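Local coordinates for Non-structural protein (Porcine reproductive and respiratory syndrome virus, PDB 3IFU) that acts as the zinc-binding, papain-like cysteine protease of the viral leader, the Nsp1alpha part of the polyprotein, and probably suppresses host interferon-beta production, at residues R127-V132 with Q166-E171; P134-G139 with T160-P165. All blocks are in the same frame, centred on the assembly; numbering follows the deposited sequence.

Both contacts hold the chain that leaves strand 157-160: interaction 1 ties it to edge strand 127-130, and interaction 2, nested inside the loop closed by interaction 1, to the loop between strands 127-130 and 140-142. Interaction 1 combines a backbone hydrogen bond, a bridging water and proline and aliphatic packing, and three of its nine touching residues are solvent-exposed. Interaction 2 is partly buried, with three of six touching residues buried and none exposed; it lies nearer the second subunit and depends on valine, leucine and proline side chains and one well-gripped water. Tyr129 links them: its side chain meets residues 166-168, while its CD2 lies 3.7 Å from Leu164 CD1.

Interaction 1: R127-V132 with Q166-E171; sequences RWYPIV and QRPKPE
Trp128 and Lys169 bring the two backbones together, where the chain from 166 to 169 runs at 131° to that from 127 to 132. Lys169 N donates to Trp128 O at 3.2 Å, and a water continues the pairing: it accepts from Trp128 N and donates to Lys169 O, 2.6 Å away. Both backbone polar groups of Trp128 are thereby engaged, one directly and one through water.

The side chains add a run of packing contacts, mostly apolar. Proline suits position 168 because its backbone nitrogen has no hydrogen to satisfy: Pro168 N lies 3.7 Å from Tyr129 CE1, and the two side chains lie side by side, pointing the same way. Arg127 CB approaches Pro168 CB to 3.9 Å with CG close by, and the bend at chi2 (-80°) brings CD back against the same carbon. Its guanidinium turns to Tyr122, through a hydrogen bond from NH1 to the backbone O and a cation-pi contact. Lys169 likewise uses its aliphatic part, CD lying 3.8 Å from Pro130 CD, while it makes a cation-pi contact with Phe173. Gln166 OE1 sits 3.5 Å from Tyr129 CB, the amide plane steeply inclined to the ring at 71°. Gln166 also meets Val132 tip to tip, Gln166 CG and Val132 CG2 being 3.4 Å apart.

Strand 127-130 belongs to the papain-like protease part and edges its sheet. Arg127 and Tyr129 turn their backbone groups to Thr160 and Val158 of strand 157-160, so that the backbone N and O of Trp128, in between, face loop 166-171, while the Trp128 indole packs against His157 and Leu159 of that strand and Ala142 of strand 140-142.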
loop_
_atom_site.group_PDB
_atom_site.type_symbol
_atom_site.label_atom_id
_atom_site.label_comp_id
_atom_site.label_asym_id
_atom_site.label_seq_id
_atom_site.Cartn_x
_atom_site.Cartn_y
_atom_site.Cartn_z
ATOM N N ARG A 127 -2.511 -2.545 -14.896
ATOM C CA ARG A 127 -2.908 -1.691 -16.003
ATOM C C ARG A 127 -2.449 -0.283 -15.686
ATOM O O ARG A 127 -2.396 0.092 -14.517
ATOM C CB ARG A 127 -4.430 -1.698 -16.150
ATOM C CG ARG A 127 -5.040 -3.073 -16.434
ATOM C CD ARG A 127 -4.907 -3.473 -17.909
ATOM N NE ARG A 127 -5.400 -4.828 -18.168
ATOM C CZ ARG A 127 -4.763 -5.951 -17.829
ATOM N NH1 ARG A 127 -3.588 -5.906 -17.218
ATOM N NH2 ARG A 127 -5.311 -7.129 -18.094
ATOM N N TRP A 128 -2.094 0.486 -16.713
ATOM C CA TRP A 128 -1.685 1.874 -16.516
ATOM C C TRP A 128 -2.943 2.726 -16.594
ATOM O O TRP A 128 -3.903 2.361 -17.265
ATOM C CB TRP A 128 -0.704 2.337 -17.597
ATOM C CG TRP A 128 0.687 1.821 -17.426
ATOM C CD1 TRP A 128 1.279 0.809 -18.129
ATOM C CD2 TRP A 128 1.661 2.271 -16.470
ATOM N NE1 TRP A 128 2.561 0.600 -17.669
ATOM C CE2 TRP A 128 2.821 1.483 -16.650
ATOM C CE3 TRP A 128 1.664 3.263 -15.477
ATOM C CZ2 TRP A 128 3.977 1.654 -15.872
ATOM C CZ3 TRP A 128 2.815 3.434 -14.702
ATOM C CH2 TRP A 128 3.952 2.632 -14.906
ATOM N N TYR A 129 -2.946 3.856 -15.899
ATOM C CA TYR A 129 -4.100 4.740 -15.916
ATOM C C TYR A 129 -3.616 6.173 -15.887
ATOM O O TYR A 129 -2.619 6.487 -15.225
ATOM C CB TYR A 129 -4.988 4.511 -14.694
ATOM C CG TYR A 129 -5.665 3.163 -14.628
ATOM C CD1 TYR A 129 -6.941 2.977 -15.154
ATOM C CD2 TYR A 129 -5.032 2.074 -14.033
ATOM C CE1 TYR A 129 -7.572 1.740 -15.085
ATOM C CE2 TYR A 129 -5.648 0.834 -13.963
ATOM C CZ TYR A 129 -6.919 0.668 -14.488
ATOM O OH TYR A 129 -7.531 -0.565 -14.420
ATOM N N PRO A 130 -4.295 7.062 -16.628
ATOM C CA PRO A 130 -3.905 8.476 -16.646
ATOM C C PRO A 130 -4.322 9.009 -15.286
ATOM O O PRO A 130 -5.477 8.865 -14.902
ATOM C CB PRO A 130 -4.763 9.060 -17.763
ATOM C CG PRO A 130 -4.983 7.883 -18.674
ATOM C CD PRO A 130 -5.260 6.770 -17.701
ATOM N N ILE A 131 -3.395 9.598 -14.543
ATOM C CA ILE A 131 -3.743 10.110 -13.225
ATOM C C ILE A 131 -4.786 11.217 -13.358
ATOM O O ILE A 131 -4.585 12.183 -14.089
ATOM C CB ILE A 131 -2.506 10.656 -12.481
ATOM C CG1 ILE A 131 -1.485 9.539 -12.266
ATOM C CG2 ILE A 131 -2.928 11.238 -11.147
ATOM C CD1 ILE A 131 -0.118 10.031 -11.812
ATOM N N VAL A 132 -5.904 11.057 -12.657
ATOM C CA VAL A 132 -6.992 12.031 -12.680
ATOM C C VAL A 132 -7.492 12.286 -11.270
ATOM O O VAL A 132 -8.486 12.982 -11.073
ATOM C CB VAL A 132 -8.191 11.534 -13.527
ATOM C CG1 VAL A 132 -7.898 11.704 -15.003
ATOM C CG2 VAL A 132 -8.484 10.073 -13.202
ATOM N N GLN A 166 -11.499 4.693 -14.235
ATOM C CA GLN A 166 -10.962 5.240 -15.475
ATOM C C GLN A 166 -10.869 4.114 -16.492
ATOM O O GLN A 166 -11.264 2.980 -16.215
ATOM C CB GLN A 166 -9.562 5.831 -15.259
ATOM C CG GLN A 166 -9.504 6.973 -14.264
ATOM C CD GLN A 166 -8.675 6.639 -13.038
ATOM O OE1 GLN A 166 -7.459 6.455 -13.128
ATOM N NE2 GLN A 166 -9.332 6.554 -11.882
ATOM N N ARG A 167 -10.333 4.427 -17.666
ATOM C CA ARG A 167 -10.192 3.434 -18.717
ATOM C C ARG A 167 -8.725 3.059 -18.846
ATOM O O ARG A 167 -7.874 3.914 -19.084
ATOM C CB ARG A 167 -10.715 3.993 -20.044
ATOM C CG ARG A 167 -11.795 5.059 -19.877
ATOM C CD ARG A 167 -12.597 5.283 -21.157
ATOM N NE ARG A 167 -11.783 5.132 -22.362
ATOM C CZ ARG A 167 -11.881 4.105 -23.202
ATOM N NH1 ARG A 167 -11.099 4.043 -24.273
ATOM N NH2 ARG A 167 -12.771 3.148 -22.973
ATOM N N PRO A 168 -8.412 1.766 -18.692
ATOM C CA PRO A 168 -7.026 1.306 -18.796
ATOM C C PRO A 168 -6.393 1.593 -20.149
ATOM O O PRO A 168 -7.090 1.728 -21.153
ATOM C CB PRO A 168 -7.138 -0.192 -18.513
ATOM C CG PRO A 168 -8.492 -0.527 -19.043
ATOM C CD PRO A 168 -9.330 0.626 -18.536
ATOM N N LYS A 169 -5.066 1.700 -20.153
ATOM C CA LYS A 169 -4.288 1.939 -21.363
ATOM C C LYS A 169 -4.070 0.575 -22.023
ATOM O O LYS A 169 -3.831 -0.411 -21.333
ATOM C CB LYS A 169 -2.936 2.542 -20.994
ATOM C CG LYS A 169 -2.778 4.015 -21.302
ATOM C CD LYS A 169 -3.829 4.853 -20.632
ATOM C CE LYS A 169 -4.677 5.542 -21.683
ATOM N NZ LYS A 169 -3.851 6.379 -22.599
ATOM N N PRO A 170 -4.152 0.495 -23.363
ATOM C CA PRO A 170 -3.947 -0.798 -24.028
ATOM C C PRO A 170 -2.668 -1.446 -23.512
ATOM O O PRO A 170 -1.824 -0.767 -22.934
ATOM C CB PRO A 170 -3.860 -0.409 -25.493
ATOM C CG PRO A 170 -4.793 0.759 -25.568
ATOM C CD PRO A 170 -4.405 1.554 -24.354
ATOM N N GLU A 171 -2.507 -2.748 -23.709
ATOM C CA GLU A 171 -1.305 -3.392 -23.207
ATOM C C GLU A 171 -0.002 -3.006 -23.895
ATOM O O GLU A 171 1.074 -3.362 -23.423
ATOM C CB GLU A 171 -1.464 -4.907 -23.215
ATOM C CG GLU A 171 -1.928 -5.505 -24.502
ATOM C CD GLU A 171 -2.192 -6.987 -24.345
ATOM O OE1 GLU A 171 -1.281 -7.699 -23.859
ATOM O OE2 GLU A 171 -3.306 -7.436 -24.701
HETATM O O HOH W 1 -2.275 -0.814 -19.337
#

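Interaction 2: P134-G139 with T160-P165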
loop_
_atom_site.group_PDB
_atom_site.type_symbol
_atom_site.label_atom_id
_atom_site.label_comp_id
_atom_site.label_asym_id
_atom_site.label_seq_id
_atom_site.Cartn_x
_atom_site.Cartn_y
_atom_site.Cartn_z
ATOM N N PRO A 134 -6.766 10.840 -6.719
ATOM C CA PRO A 134 -6.117 9.933 -5.771
ATOM C C PRO A 134 -6.415 8.453 -6.011
ATOM O O PRO A 134 -7.524 8.082 -6.371
ATOM C CB PRO A 134 -6.661 10.395 -4.415
ATOM C CG PRO A 134 -7.200 11.776 -4.673
ATOM C CD PRO A 134 -7.781 11.660 -6.041
ATOM N N VAL A 135 -5.407 7.612 -5.812
ATOM C CA VAL A 135 -5.574 6.170 -5.958
ATOM C C VAL A 135 -5.111 5.515 -4.666
ATOM O O VAL A 135 -3.998 5.754 -4.200
ATOM C CB VAL A 135 -4.743 5.590 -7.114
ATOM C CG1 VAL A 135 -4.880 4.054 -7.129
ATOM C CG2 VAL A 135 -5.220 6.175 -8.433
ATOM N N PRO A 136 -5.966 4.680 -4.066
ATOM C CA PRO A 136 -5.589 4.015 -2.815
ATOM C C PRO A 136 -4.668 2.818 -3.036
ATOM O O PRO A 136 -4.603 2.263 -4.134
ATOM C CB PRO A 136 -6.933 3.603 -2.243
ATOM C CG PRO A 136 -7.688 3.210 -3.494
ATOM C CD PRO A 136 -7.341 4.324 -4.466
ATOM N N GLY A 137 -3.947 2.439 -1.987
ATOM C CA GLY A 137 -3.073 1.290 -2.072
ATOM C C GLY A 137 -1.754 1.462 -2.790
ATOM O O GLY A 137 -1.317 2.570 -3.070
ATOM N N VAL A 138 -1.134 0.329 -3.096
ATOM C CA VAL A 138 0.157 0.282 -3.755
ATOM C C VAL A 138 0.096 0.536 -5.258
ATOM O O VAL A 138 -0.887 0.203 -5.925
ATOM C CB VAL A 138 0.822 -1.080 -3.523
ATOM C CG1 VAL A 138 1.076 -1.295 -2.040
ATOM C CG2 VAL A 138 -0.072 -2.175 -4.073
ATOM N N GLY A 139 1.157 1.129 -5.792
ATOM C CA GLY A 139 1.189 1.397 -7.212
ATOM C C GLY A 139 2.497 2.006 -7.658
ATOM O O GLY A 139 3.366 2.341 -6.855
ATOM N N THR A 160 -1.620 0.034 -11.687
ATOM C CA THR A 160 -2.267 -0.645 -10.578
ATOM C C THR A 160 -3.074 -1.854 -11.015
ATOM O O THR A 160 -3.502 -1.956 -12.161
ATOM C CB THR A 160 -3.191 0.318 -9.802
ATOM O OG1 THR A 160 -3.719 -0.346 -8.649
ATOM C CG2 THR A 160 -4.342 0.781 -10.687
ATOM N N ASN A 161 -3.275 -2.775 -10.086
ATOM C CA ASN A 161 -4.045 -3.977 -10.365
ATOM C C ASN A 161 -5.442 -3.794 -9.804
ATOM O O ASN A 161 -6.253 -4.708 -9.817
ATOM C CB ASN A 161 -3.380 -5.212 -9.740
ATOM C CG ASN A 161 -3.318 -5.149 -8.223
ATOM O OD1 ASN A 161 -2.983 -6.137 -7.570
ATOM N ND2 ASN A 161 -3.631 -3.989 -7.656
ATOM N N LEU A 162 -5.707 -2.593 -9.316
ATOM C CA LEU A 162 -6.994 -2.237 -8.739
ATOM C C LEU A 162 -8.014 -1.992 -9.864
ATOM O O LEU A 162 -7.697 -1.353 -10.871
ATOM C CB LEU A 162 -6.804 -0.976 -7.892
ATOM C CG LEU A 162 -7.516 -0.735 -6.565
ATOM C CD1 LEU A 162 -7.409 -1.945 -5.657
ATOM C CD2 LEU A 162 -6.882 0.473 -5.904
ATOM N N PRO A 163 -9.244 -2.514 -9.722
ATOM C CA PRO A 163 -10.269 -2.313 -10.759
ATOM C C PRO A 163 -10.800 -0.873 -10.796
ATOM O O PRO A 163 -11.949 -0.613 -10.436
ATOM C CB PRO A 163 -11.346 -3.325 -10.375
ATOM C CG PRO A 163 -11.208 -3.419 -8.887
ATOM C CD PRO A 163 -9.715 -3.451 -8.687
ATOM N N LEU A 164 -9.955 0.051 -11.249
ATOM C CA LEU A 164 -10.300 1.469 -11.310
ATOM C C LEU A 164 -11.441 1.852 -12.257
ATOM O O LEU A 164 -11.778 1.100 -13.171
ATOM C CB LEU A 164 -9.047 2.283 -11.653
ATOM C CG LEU A 164 -7.922 2.208 -10.617
ATOM C CD1 LEU A 164 -6.820 3.194 -10.998
ATOM C CD2 LEU A 164 -8.467 2.523 -9.228
ATOM N N PRO A 165 -12.046 3.039 -12.045
ATOM C CA PRO A 165 -13.155 3.560 -12.853
ATOM C C PRO A 165 -12.699 4.123 -14.200
ATOM O O PRO A 165 -13.427 4.051 -15.186
ATOM C CB PRO A 165 -13.750 4.633 -11.951
ATOM C CG PRO A 165 -12.534 5.235 -11.362
ATOM C CD PRO A 165 -11.713 3.998 -10.973
HETATM O O HOH W 2 -3.332 0.573 -6.077
#
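Leu162 meets Pro136 through a single methyl: CD2 lies 3.7 Å from Pro136 CG and 3.4 Å from Pro136 O, the two side chains crossing at a slant. Val135 extends this apolar patch with both branches, CG1 reaching Leu162 CD2 at 4.3 Å and CG2 approaching Leu164 CD1 at 4.2 Å. Valine and leucine offer methyls that pack between the loops, and Pro136 adds ring carbons without an N-H to satisfy.

Beside the patch, polar atoms are joined through a water. It donates to Pro136 O at 2.9 Å and to Val138 O at 2.5 Å, and accepts from Thr160 OG1 at 2.8 Å, so one molecule ties two carbonyls of one loop to the hydroxyl of the other.

Behind these first-shell atoms lies the loop geometry. Thr160 holds OG1 anti to its backbone N (chi1 -175°), where the oxygen also accepts from Leu162 N at 3.1 Å, an ST turn that places Leu162. An inverse gamma turn centred on Pro163, closed by Leu164 N to Leu162 O, then brings Leu164 in. The positive phi of Gly137 (77°), readily adopted by glycine, is consistent with the turn that brings both carbonyls to the water.

This is plain packing away from the zinc sites, joining two loops of the protease sheet: 134-139 leads into strand 140-142, and Thr160 ends neighbouring strand 157-160. Tyr24 of the second subunit packs on Pro136, while Val138 rests on Met87 of helix 81-87.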